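Peptidyl-tRNA hydrolase (Sulfolobus solfataricus, PDB 1XTY) hydrolyses the ester bond of N-acyl-aminoacyl-tRNAs, probably recycling peptidyl-tRNAs that drop off the ribosome during protein synthesis. Local coordinates at residues Ala24-Thr29 / Ser82-Ala87; Met1-Ile6 / Ala105-Val110; Val8-Lys13 / Ile58-Ser63. One frame throughout, in Å; residues are numbered along the deposited sequence.

Contact 1 (Ala24-Thr29 / Ser82-Ala87). With SO4 (sulfate ion), chain E.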
# COMPACT_ATOMS: atom_id res chain seq x y z
N ALA A 24 -0.68 3.00 1.30
CA ALA A 24 -1.00 2.00 0.28
C ALA A 24 -1.32 2.71 -1.03
O ALA A 24 -1.02 2.19 -2.11
CB ALA A 24 -2.20 1.16 0.74
N HIS A 25 -1.93 3.89 -0.93
CA HIS A 25 -2.28 4.69 -2.10
C HIS A 25 -0.98 5.13 -2.79
O HIS A 25 -0.85 5.05 -4.01
CB HIS A 25 -3.09 5.92 -1.66
CG HIS A 25 -3.81 6.62 -2.77
ND1 HIS A 25 -3.48 6.45 -4.10
CD2 HIS A 25 -4.82 7.52 -2.75
CE1 HIS A 25 -4.26 7.22 -4.85
NE2 HIS A 25 -5.08 7.88 -4.05
N ALA A 26 -0.03 5.59 -1.99
CA ALA A 26 1.26 6.03 -2.52
C ALA A 26 1.98 4.89 -3.24
O ALA A 26 2.51 5.07 -4.33
CB ALA A 26 2.14 6.58 -1.40
N ALA A 27 1.98 3.70 -2.63
CA ALA A 27 2.66 2.55 -3.22
C ALA A 27 2.03 2.06 -4.52
O ALA A 27 2.75 1.79 -5.49
CB ALA A 27 2.72 1.40 -2.20
N VAL A 28 0.71 1.95 -4.54
CA VAL A 28 0.03 1.48 -5.75
C VAL A 28 0.19 2.47 -6.90
O VAL A 28 0.44 2.07 -8.04
CB VAL A 28 -1.47 1.24 -5.48
CG1 VAL A 28 -2.20 0.92 -6.78
CG2 VAL A 28 -1.63 0.08 -4.50
N THR A 29 0.04 3.76 -6.61
CA THR A 29 0.19 4.77 -7.65
C THR A 29 1.60 4.70 -8.26
O THR A 29 1.75 4.82 -9.47
CB THR A 29 -0.09 6.18 -7.08
OG1 THR A 29 -1.48 6.26 -6.73
CG2 THR A 29 0.22 7.26 -8.11
N SER A 82 5.25 9.87 -6.15
CA SER A 82 3.81 10.07 -6.15
C SER A 82 3.41 10.98 -5.00
O SER A 82 3.81 10.75 -3.86
CB SER A 82 3.07 8.73 -6.02
OG SER A 82 3.44 8.06 -4.83
N ILE A 83 2.63 12.01 -5.30
CA ILE A 83 2.16 12.92 -4.27
C ILE A 83 0.69 12.58 -4.06
O ILE A 83 -0.14 12.74 -4.97
CB ILE A 83 2.29 14.40 -4.70
CG1 ILE A 83 3.77 14.73 -4.94
CG2 ILE A 83 1.74 15.31 -3.60
CD1 ILE A 83 4.01 16.13 -5.49
N ILE A 84 0.38 12.09 -2.87
CA ILE A 84 -0.98 11.68 -2.55
C ILE A 84 -1.79 12.74 -1.81
O ILE A 84 -1.31 13.34 -0.85
CB ILE A 84 -0.96 10.40 -1.69
CG1 ILE A 84 -0.21 9.29 -2.45
CG2 ILE A 84 -2.37 9.97 -1.34
CD1 ILE A 84 -0.82 8.95 -3.81
N GLU A 85 -3.01 12.99 -2.29
CA GLU A 85 -3.90 13.96 -1.66
C GLU A 85 -5.13 13.21 -1.16
O GLU A 85 -5.57 12.23 -1.76
CB GLU A 85 -4.31 15.07 -2.64
CG GLU A 85 -3.13 15.81 -3.27
CD GLU A 85 -3.50 17.15 -3.91
OE1 GLU A 85 -4.65 17.32 -4.34
OE2 GLU A 85 -2.61 18.03 -3.98
N ASP A 86 -5.69 13.69 -0.05
CA ASP A 86 -6.87 13.07 0.54
C ASP A 86 -8.10 13.23 -0.35
O ASP A 86 -8.24 14.22 -1.07
CB ASP A 86 -7.12 13.70 1.92
CG ASP A 86 -8.06 12.87 2.78
OD1 ASP A 86 -9.29 12.97 2.60
OD2 ASP A 86 -7.56 12.11 3.63
N ALA A 87 -8.99 12.23 -0.30
CA ALA A 87 -10.22 12.27 -1.10
C ALA A 87 -11.31 13.01 -0.33
O ALA A 87 -12.45 13.11 -0.79
CB ALA A 87 -10.67 10.85 -1.42
S SO4 E . -8.78 8.52 0.53
O1 SO4 E . -8.28 9.84 0.94
O2 SO4 E . -10.23 8.44 0.78
O3 SO4 E . -8.09 7.47 1.30
O4 SO4 E . -8.53 8.32 -0.91
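The imidazole of His-25 carries one face against Ile-84: CD1 lies 3.9 Å from the ring centroid, 21° off the normal and displaced toward the rim, a CH-pi contact with ND1 as its nearest ring atom. The second branch, CG2, reaches the same ring at CD2, 3.7 Å away, and O4 of a sulfate ion approaches obliquely. This is helix-on-sheet packing of an alpha/beta fold: helix 16-35 lies across 81-85, the outermost strand of this chain's sheet, and the axis of the 24-29 turn passes 8.2 Å from that of residues 82-85, the two running roughly antiparallel. CG of His-25 lies anti to the backbone N, and from there the ring comes to rest against Ile-84. Ile-84 wedges into the helix surface, its CG1 3.7 Å from Ala-26 CB; the small methyl lets the strand come close. One turn on, Thr-29 meets Ser-82 CB with its CG2, while its OG1 receives a hydrogen bond from Gln-54 of the second subunit, so this part of the helix also faces the dimer interface. Further along, Asp-86 forms a salt bridge with Lys-18, near the start of the same helix. There the backbone N of Ala-87 binds sulfate O1 at 2.8 Å; the ion probably comes from the crystallisation liquor. A single hydrogen bond joins the two segments directly. Ser-82 holds OG between its backbone N and carbonyl carbon (chi1 59°), and OG donates to the helix carbonyl Ala-26 O at 3.2 Å, lying 25° out of the carbonyl plane.

Contact 2 (Met1-Ile6 / Ala105-Val110)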
# COMPACT_ATOMS: atom_id res chain seq x y z
N MET A 1 20.53 -2.99 -2.49
CA MET A 1 19.09 -3.34 -2.33
C MET A 1 18.22 -2.22 -2.88
O MET A 1 18.50 -1.05 -2.67
CB MET A 1 18.74 -3.54 -0.85
CG MET A 1 19.64 -4.51 -0.09
SD MET A 1 19.26 -4.51 1.68
CE MET A 1 18.61 -6.17 1.90
N ILE A 2 17.15 -2.60 -3.58
CA ILE A 2 16.21 -1.65 -4.13
C ILE A 2 15.11 -1.49 -3.10
O ILE A 2 14.62 -2.47 -2.55
CB ILE A 2 15.60 -2.18 -5.45
CG1 ILE A 2 16.71 -2.43 -6.47
CG2 ILE A 2 14.57 -1.19 -5.99
CD1 ILE A 2 17.54 -1.21 -6.79
N LYS A 3 14.72 -0.25 -2.81
CA LYS A 3 13.67 0.01 -1.84
C LYS A 3 12.72 1.13 -2.22
O LYS A 3 13.04 1.99 -3.04
CB LYS A 3 14.27 0.33 -0.47
CG LYS A 3 14.98 -0.85 0.18
CD LYS A 3 15.52 -0.48 1.54
CE LYS A 3 16.27 -1.65 2.16
NZ LYS A 3 16.86 -1.27 3.47
N MET A 4 11.54 1.10 -1.61
CA MET A 4 10.54 2.14 -1.84
C MET A 4 10.42 2.88 -0.52
O MET A 4 10.37 2.26 0.55
CB MET A 4 9.18 1.54 -2.20
CG MET A 4 8.08 2.59 -2.31
SD MET A 4 6.42 1.92 -2.63
CE MET A 4 6.54 1.59 -4.37
N VAL A 5 10.39 4.20 -0.58
CA VAL A 5 10.26 5.00 0.62
C VAL A 5 9.00 5.83 0.53
O VAL A 5 8.71 6.42 -0.51
CB VAL A 5 11.47 5.95 0.81
CG1 VAL A 5 11.30 6.76 2.09
CG2 VAL A 5 12.76 5.14 0.86
N ILE A 6 8.24 5.87 1.62
CA ILE A 6 7.02 6.67 1.66
C ILE A 6 7.16 7.65 2.82
O ILE A 6 7.39 7.25 3.97
CB ILE A 6 5.75 5.81 1.87
CG1 ILE A 6 5.56 4.84 0.70
CG2 ILE A 6 4.53 6.71 1.98
CD1 ILE A 6 6.34 3.56 0.83
N ALA A 105 13.81 2.18 -5.97
CA ALA A 105 15.10 2.52 -6.58
C ALA A 105 16.22 2.16 -5.60
O ALA A 105 15.95 1.87 -4.43
CB ALA A 105 15.15 4.01 -6.90
N PRO A 106 17.48 2.16 -6.06
CA PRO A 106 18.62 1.83 -5.18
C PRO A 106 18.49 2.61 -3.87
O PRO A 106 18.34 3.83 -3.88
CB PRO A 106 19.82 2.27 -6.00
CG PRO A 106 19.39 1.94 -7.39
CD PRO A 106 17.95 2.45 -7.43
N GLU A 107 18.57 1.91 -2.74
CA GLU A 107 18.40 2.58 -1.46
C GLU A 107 19.37 3.72 -1.18
O GLU A 107 19.01 4.69 -0.51
CB GLU A 107 18.43 1.57 -0.31
CG GLU A 107 19.74 0.85 -0.13
CD GLU A 107 19.64 -0.17 0.98
OE1 GLU A 107 19.27 0.22 2.11
OE2 GLU A 107 19.93 -1.36 0.73
N ASN A 108 20.60 3.62 -1.68
CA ASN A 108 21.57 4.68 -1.46
C ASN A 108 21.19 5.88 -2.32
O ASN A 108 21.48 7.03 -1.97
CB ASN A 108 22.98 4.20 -1.81
CG ASN A 108 23.48 3.14 -0.85
OD1 ASN A 108 24.30 2.29 -1.20
ND2 ASN A 108 22.98 3.19 0.39
N LEU A 109 20.54 5.61 -3.44
CA LEU A 109 20.11 6.68 -4.33
C LEU A 109 18.95 7.38 -3.64
O LEU A 109 18.89 8.60 -3.58
CB LEU A 109 19.68 6.11 -5.68
CG LEU A 109 19.35 7.14 -6.77
CD1 LEU A 109 20.54 8.06 -6.97
CD2 LEU A 109 19.00 6.43 -8.06
N VAL A 110 18.03 6.59 -3.09
CA VAL A 110 16.88 7.15 -2.40
C VAL A 110 17.32 7.84 -1.11
O VAL A 110 16.73 8.84 -0.71
CB VAL A 110 15.84 6.06 -2.06
CG1 VAL A 110 14.61 6.70 -1.43
CG2 VAL A 110 15.46 5.30 -3.32
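An antiparallel strand pairing that runs straight into a helix joins segment 1-6 to segment 105-110. Lys-3 and Ala-105 form the hydrogen-bonded pair, Lys-3 N giving to Ala-105 O at 2.9 Å and Ala-105 N returning to Lys-3 O. Ile-2 and Pro-106 make the adjoining non-hydrogen-bonded pair, where Ile-2 lays CD1 alongside the proline ring, 3.7 Å from Pro-106 CG. Pro-106 is the N-cap of helix 107-114, and the first helical amide, Glu-107 N, is taken up by Met-1 O at 3.0 Å, nearly along the C=O axis. Glu-107 then folds back over the N terminus of the chain. Its CG sits between the backbone N and the carbonyl carbon (chi1 64°), and the rest of the chain extends until OE1 meets Lys-3 NZ at 3.1 Å, the ammonium nitrogen coming from above the carboxylate plane. Lys-3 is fully extended beyond CG and crosses the glutamate at a slant. The other oxygen, OE2, makes a long salt bridge to the amino terminus, Met-1 N, 3.7 Å away, so one carboxylate probably balances two positive charges. A turn later the helix presses Val-110 CG1 tightly against Val-5 CG2, at 3.3 Å. Helix 40-51 packs on Ile-2, Ala-105 and Pro-106, with Trp-45 touching both of the latter. Met-4 and Ile-6 face helix 16-35, while Val-5 lies with helix 107-114 on the other side of the sheet, and strand 56-61 pairs with the far edge of strand 2-9.

Contact 3 (Val8-Lys13 / Ile58-Ser63). With SO4 (sulfate ion), chain F.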
# COMPACT_ATOMS: atom_id res chain seq x y z
N VAL A 8 5.45 10.29 5.19
CA VAL A 8 4.15 10.68 5.71
C VAL A 8 4.20 11.98 6.52
O VAL A 8 5.15 12.20 7.28
CB VAL A 8 3.58 9.57 6.61
CG1 VAL A 8 2.20 9.96 7.12
CG2 VAL A 8 3.52 8.26 5.83
N ARG A 9 3.19 12.83 6.36
CA ARG A 9 3.10 14.09 7.09
C ARG A 9 2.61 13.85 8.51
O ARG A 9 1.58 13.21 8.72
CB ARG A 9 2.13 15.06 6.41
CG ARG A 9 2.67 15.73 5.17
CD ARG A 9 1.65 16.70 4.60
NE ARG A 9 1.40 17.83 5.49
CZ ARG A 9 0.45 18.73 5.28
NH1 ARG A 9 -0.34 18.62 4.22
NH2 ARG A 9 0.29 19.74 6.13
N SER A 10 3.34 14.39 9.49
CA SER A 10 2.98 14.22 10.89
C SER A 10 2.15 15.37 11.46
O SER A 10 1.55 15.23 12.52
CB SER A 10 4.25 14.06 11.73
OG SER A 10 5.07 13.02 11.24
N ASP A 11 2.10 16.49 10.75
CA ASP A 11 1.36 17.65 11.24
C ASP A 11 -0.14 17.63 10.99
O ASP A 11 -0.87 18.49 11.50
CB ASP A 11 1.95 18.95 10.68
CG ASP A 11 1.99 18.98 9.17
OD1 ASP A 11 2.24 20.07 8.61
OD2 ASP A 11 1.78 17.92 8.54
N ILE A 12 -0.62 16.67 10.22
CA ILE A 12 -2.06 16.56 9.98
C ILE A 12 -2.55 15.39 10.82
O ILE A 12 -1.77 14.52 11.20
CB ILE A 12 -2.39 16.33 8.48
CG1 ILE A 12 -1.64 15.11 7.96
CG2 ILE A 12 -2.04 17.57 7.68
CD1 ILE A 12 -1.92 14.82 6.49
N LYS A 13 -3.85 15.37 11.11
CA LYS A 13 -4.42 14.31 11.93
C LYS A 13 -4.90 13.11 11.14
O LYS A 13 -5.84 13.20 10.34
CB LYS A 13 -5.58 14.87 12.76
CG LYS A 13 -6.23 13.85 13.68
CD LYS A 13 -7.31 14.49 14.53
CE LYS A 13 -7.98 13.47 15.44
NZ LYS A 13 -8.99 14.12 16.33
N ILE A 58 9.05 3.47 5.81
CA ILE A 58 8.04 4.49 6.06
C ILE A 58 8.58 5.50 7.06
O ILE A 58 8.73 5.22 8.25
CB ILE A 58 6.76 3.85 6.62
CG1 ILE A 58 6.29 2.76 5.65
CG2 ILE A 58 5.68 4.91 6.80
CD1 ILE A 58 5.09 1.99 6.15
N VAL A 59 8.89 6.70 6.55
CA VAL A 59 9.42 7.76 7.39
C VAL A 59 8.42 8.90 7.48
O VAL A 59 7.38 8.88 6.82
CB VAL A 59 10.76 8.28 6.82
CG1 VAL A 59 11.78 7.16 6.84
CG2 VAL A 59 10.57 8.79 5.40
N LYS A 60 8.72 9.89 8.32
CA LYS A 60 7.81 11.02 8.49
C LYS A 60 8.49 12.38 8.47
O LYS A 60 9.70 12.49 8.62
CB LYS A 60 7.05 10.86 9.81
CG LYS A 60 7.95 10.76 11.04
CD LYS A 60 7.13 10.59 12.32
CE LYS A 60 8.03 10.43 13.54
NZ LYS A 60 7.26 10.28 14.81
N VAL A 61 7.68 13.41 8.24
CA VAL A 61 8.12 14.81 8.21
C VAL A 61 6.98 15.59 8.86
O VAL A 61 5.83 15.16 8.81
CB VAL A 61 8.34 15.33 6.77
CG1 VAL A 61 9.50 14.60 6.12
CG2 VAL A 61 7.07 15.16 5.95
N ASN A 62 7.28 16.73 9.46
CA ASN A 62 6.24 17.51 10.13
C ASN A 62 5.77 18.76 9.39
O ASN A 62 5.23 19.67 10.01
CB ASN A 62 6.69 17.89 11.54
CG ASN A 62 8.12 18.39 11.57
OD1 ASN A 62 8.52 19.22 10.76
ND2 ASN A 62 8.90 17.88 12.52
N SER A 63 5.98 18.80 8.08
CA SER A 63 5.53 19.96 7.31
C SER A 63 5.37 19.65 5.83
O SER A 63 6.08 18.80 5.28
CB SER A 63 6.50 21.13 7.47
OG SER A 63 7.65 20.97 6.65
S SO4 F . -2.15 21.90 4.41
O1 SO4 F . -3.50 21.46 4.82
O2 SO4 F . -1.51 20.83 3.62
O3 SO4 F . -1.34 22.18 5.61
O4 SO4 F . -2.27 23.12 3.58
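Val-8 N donates to Val-59 O at 2.9 Å, and Val-8 O takes Val-61 N in return, so the two strands run parallel, Val-8 beside Lys-60. The next acceptor, Val-61 O, is gripped by Ser-10 N at 2.7 Å, with a weak second bond from Ser-10 OG. Ser-10 OG also rests against the extended Lys-60 side chain, 3.3 Å from Lys-60 CB. On the face shared with Val-61, Arg-9 turns its guanidinium back along its own loop: NE and NH2 hold Asp-11 side-on, one to each carboxylate oxygen. Arg-9 NE meets the syn lone pair of Asp-11 OD2 at 3.1 Å, tilted from the guanidinium plane, while NH2 bonds nearly straight to OD1 from above the carboxylate plane. Strand 2-9 is the middle strand of this PTH2 protein's mixed sheet, and 56-61 its parallel neighbour; the 10-13 loop and helix 64-76 follow them. The guanidinium is also fixed by Ile-12 CG2, 3.5 Å above one face, and by the Ile-97 carbonyl, which accepts from NH1. An alanine in place of Arg-9 would probably leave the Asp-11 carboxylate without its mate and free to turn. At the outer edge a sulfate ion, probably from the crystallisation liquor, takes Arg-9 NH1 on O2 at 2.6 Å and NH2 on O3. Next to Asp-11, whose OD1 neighbours Ser-63 CA, Ser-63 N-caps helix 64-76, its OG accepting from Glu-66 N.

Strand 2-9 starts the chain, and both contact 2 and contact 3 use it. Contact 3 closes the first loop, joining 8-13 to 58-63 in strand 56-61 across the two intervening helices. Contact 1 closes the next, packing helix 16-35 on strand 81-85, the outermost of this chain's sheet; it crosses contact 3, since their segments alternate along the sequence, and about 7 Å separates their nearest atoms. Contact 2 closes the longest loop, bringing Ala-105 and the residues after it back to the N terminus, and the other two lie within that span. Contacts 1 and 2 touch where Ala-27 CB meets Met-4 SD at 3.8 Å; contacts 2 and 3 meet within the sheet, Ile-6 O lying 3.0 Å from Val-59 N.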